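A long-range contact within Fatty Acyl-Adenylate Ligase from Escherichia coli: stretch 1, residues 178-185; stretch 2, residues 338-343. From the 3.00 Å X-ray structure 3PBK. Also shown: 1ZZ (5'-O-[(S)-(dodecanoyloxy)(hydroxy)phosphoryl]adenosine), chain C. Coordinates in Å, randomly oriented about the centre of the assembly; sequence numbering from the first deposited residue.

Stretch 1, residues 178-185: AYLQYTSG
Stretch 2 338-343: LAENAL

A small alanine can organise a contact between distant parts of a chain when its methyl group becomes the floor on which larger side chains rest, while a single hydrogen bond joins the two stretches beside it. The fatty acyl-adenylate ligase from Escherichia coli offers a compact example, in which touching residues lie at least 155 positions apart and the two stretches bury 189 Å² between them. Stretch 1 enters as a strand through Gln-181, then folds into a type I beta turn from Tyr-182 to Gly-185, closed by Gly-185 N to Tyr-182 O at 3.2 Å. Thr-183 (phi/psi -55/-17) and Ser-184 (-79/-6) occupy its corners.

Stretch 2 begins extended at Leu-338 (-160/169), whose p,t side chain makes no contact with stretch 1. The chain then bends into a short 3-10 segment, with Ala-339 at -70/-35 and Glu-340 at -64/-2. Ala-339 marks the register: its CA lies 6.8 Å from the CA of Gln-181, and its CA-to-CB bond points toward stretch 1. Ala-339 CB packs 3.6 Å from Gln-181 CG, on a side chain that leaves the strand with chi1 t and chi2 p, and 3.7 Å from Ser-184 OG. Thr-183, chi1 p, approaches more loosely, OG1 to Ala-339 CB at 4.2 Å. The backbone of Ala-339 is meanwhile engaged with the ligand, its N donating to 1ZZ O3 at 2.8 Å with an angle of 132°; the same residue thus meets both the turn and the acyl-adenylate.

Glu-340 supplies the polar fastening. Its CA-to-CB bond points sideways, but chi angles of -74°, 82° and -5° bring the carboxylate nearer the turn, where Ser-184 OG (chi1 m) donates a hydrogen bond to Glu-340 OE2 at 3.0 Å. That oxygen is also hydrogen-bonded elsewhere in the structure.

Asn-341 (-128/31) lies beyond reach of stretch 1. Ala-342 follows with a positive phi (71/-61), and a weak hydrogen bond from its N to Ala-339 O, 2.7 Å, ties it back to the 3-10 segment. Here Tyr-179, chi1 p and chi2 -95°, extends its ring from the strand so that its OH lies 4.2 Å from Ala-342 O and 4.4 Å from Ala-342 CB, a loose packing contact. Leu-343 (-161/-72; chi1 t, chi2 -142°) ends the stretch against the ligand, CD2 3.3 Å from 1ZZ C8, while its O accepts a weak hydrogen bond from Leu-338 N at 2.9 Å.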

# COMPACT_ATOMS: atom_id res chain seq x y z
N ALA A 178 16.71 7.95 -4.90
CA ALA A 178 16.06 8.82 -3.94
C ALA A 178 15.80 8.06 -2.65
O ALA A 178 16.03 8.58 -1.56
CB ALA A 178 14.76 9.35 -4.50
N TYR A 179 15.33 6.83 -2.77
CA TYR A 179 14.95 6.06 -1.61
C TYR A 179 14.73 4.59 -1.98
O TYR A 179 14.65 4.25 -3.16
CB TYR A 179 13.67 6.65 -0.98
CG TYR A 179 12.43 6.41 -1.80
CD1 TYR A 179 11.97 7.35 -2.70
CD2 TYR A 179 11.73 5.21 -1.68
CE1 TYR A 179 10.84 7.13 -3.47
CE2 TYR A 179 10.60 4.97 -2.44
CZ TYR A 179 10.16 5.93 -3.34
OH TYR A 179 9.02 5.69 -4.10
N LEU A 180 14.63 3.73 -0.97
CA LEU A 180 14.39 2.31 -1.21
C LEU A 180 13.11 1.88 -0.52
O LEU A 180 12.88 2.22 0.63
CB LEU A 180 15.55 1.46 -0.68
CG LEU A 180 16.94 1.75 -1.23
CD1 LEU A 180 17.94 0.74 -0.68
CD2 LEU A 180 16.90 1.70 -2.74
N GLN A 181 12.28 1.13 -1.22
CA GLN A 181 11.00 0.71 -0.68
C GLN A 181 11.01 -0.77 -0.37
O GLN A 181 11.05 -1.60 -1.27
CB GLN A 181 9.89 1.01 -1.67
CG GLN A 181 8.52 0.56 -1.21
CD GLN A 181 8.07 1.25 0.06
OE1 GLN A 181 7.55 2.36 0.04
NE2 GLN A 181 8.26 0.57 1.19
N TYR A 182 10.94 -1.11 0.92
CA TYR A 182 11.12 -2.50 1.34
C TYR A 182 9.86 -3.34 1.57
O TYR A 182 9.95 -4.53 1.88
CB TYR A 182 12.05 -2.60 2.54
CG TYR A 182 13.49 -2.76 2.14
CD1 TYR A 182 14.32 -1.66 1.99
CD2 TYR A 182 14.02 -4.02 1.90
CE1 TYR A 182 15.64 -1.80 1.62
CE2 TYR A 182 15.34 -4.17 1.53
CZ TYR A 182 16.15 -3.05 1.39
OH TYR A 182 17.47 -3.20 1.02
N THR A 183 8.69 -2.74 1.42
CA THR A 183 7.47 -3.52 1.62
C THR A 183 7.46 -4.76 0.73
O THR A 183 6.71 -5.70 0.97
CB THR A 183 6.18 -2.69 1.37
OG1 THR A 183 6.05 -2.35 -0.03
CG2 THR A 183 6.16 -1.43 2.25
N SER A 184 8.32 -4.77 -0.29
CA SER A 184 8.27 -5.82 -1.31
C SER A 184 8.91 -7.17 -0.95
O SER A 184 8.79 -8.14 -1.72
CB SER A 184 8.86 -5.29 -2.63
OG SER A 184 8.09 -4.20 -3.09
N GLY A 185 9.56 -7.26 0.20
CA GLY A 185 10.18 -8.50 0.63
C GLY A 185 9.50 -9.20 1.80
O GLY A 185 8.70 -8.60 2.54
N LEU A 338 1.77 -0.59 -7.51
CA LEU A 338 2.69 -1.36 -6.69
C LEU A 338 3.96 -0.56 -6.48
O LEU A 338 4.16 0.46 -7.11
CB LEU A 338 3.01 -2.73 -7.31
CG LEU A 338 3.62 -2.81 -8.70
CD1 LEU A 338 3.95 -4.26 -9.02
CD2 LEU A 338 2.68 -2.22 -9.75
N ALA A 339 4.81 -1.03 -5.57
CA ALA A 339 6.00 -0.27 -5.19
C ALA A 339 6.97 -0.27 -6.35
O ALA A 339 7.66 0.72 -6.60
CB ALA A 339 6.65 -0.86 -3.96
N GLU A 340 6.98 -1.39 -7.08
CA GLU A 340 7.92 -1.61 -8.17
C GLU A 340 7.70 -0.63 -9.32
O GLU A 340 8.42 -0.65 -10.31
CB GLU A 340 7.84 -3.05 -8.68
CG GLU A 340 8.48 -4.10 -7.75
CD GLU A 340 7.57 -4.54 -6.61
OE1 GLU A 340 6.47 -3.97 -6.45
OE2 GLU A 340 7.97 -5.47 -5.86
N ASN A 341 6.69 0.23 -9.19
CA ASN A 341 6.44 1.30 -10.14
C ASN A 341 6.32 2.61 -9.37
O ASN A 341 5.59 3.51 -9.78
CB ASN A 341 5.16 1.02 -10.93
CG ASN A 341 4.99 1.93 -12.15
OD1 ASN A 341 4.04 2.72 -12.23
ND2 ASN A 341 5.90 1.81 -13.11
N ALA A 342 7.05 2.71 -8.26
CA ALA A 342 6.92 3.82 -7.31
C ALA A 342 5.60 3.76 -6.53
O ALA A 342 5.59 3.63 -5.32
CB ALA A 342 7.10 5.17 -8.00
N LEU A 343 4.48 3.84 -7.24
CA LEU A 343 3.18 3.77 -6.60
C LEU A 343 2.07 3.41 -7.59
O LEU A 343 1.54 2.30 -7.56
CB LEU A 343 2.87 5.10 -5.95
CG LEU A 343 1.90 5.13 -4.77
CD1 LEU A 343 1.05 6.38 -4.88
CD2 LEU A 343 1.03 3.90 -4.73
P 1ZZ C . 2.26 -2.05 -2.74
C1 1ZZ C . -2.81 11.87 -3.88
N1 1ZZ C . -2.84 -4.40 -5.52
O1 1ZZ C . -0.72 -0.54 -2.68
C2 1ZZ C . -2.39 10.66 -4.66
N2 1ZZ C . -3.90 -2.50 -5.96
O2 1ZZ C . 1.58 -0.59 -3.10
C3 1ZZ C . -2.67 9.28 -4.07
N3 1ZZ C . -4.74 -5.91 -6.31
O3 1ZZ C . 3.62 -2.43 -3.48
C4 1ZZ C . -2.38 8.10 -5.01
N4 1ZZ C . -6.61 -4.77 -7.07
O4 1ZZ C . 2.54 -2.14 -1.39
C5 1ZZ C . -2.98 6.71 -4.79
N5 1ZZ C . -6.62 -2.33 -7.09
O5 1ZZ C . 1.22 -3.18 -3.14
C6 1ZZ C . -2.12 5.62 -5.39
O6 1ZZ C . -0.86 -4.53 -4.43
C7 1ZZ C . -2.74 4.39 -5.98
O7 1ZZ C . -1.03 -7.44 -6.42
C8 1ZZ C . -1.93 3.11 -5.93
O8 1ZZ C . 1.03 -5.64 -7.26
C9 1ZZ C . -2.53 1.85 -5.29
C10 1ZZ C . -1.73 1.05 -4.30
C11 1ZZ C . -0.28 0.80 -4.31
C12 1ZZ C . 0.17 -0.27 -3.42
C13 1ZZ C . 1.49 -3.84 -4.35
C14 1ZZ C . 0.48 -4.89 -4.83
C15 1ZZ C . 0.14 -5.20 -6.29
C16 1ZZ C . -1.04 -6.07 -6.12
C17 1ZZ C . -1.81 -5.36 -5.06
C18 1ZZ C . -2.74 -3.07 -5.48
C19 1ZZ C . -4.74 -3.56 -6.31
C20 1ZZ C . -4.14 -4.69 -6.05
C21 1ZZ C . -6.00 -5.90 -6.82
C22 1ZZ C . -5.97 -3.55 -6.81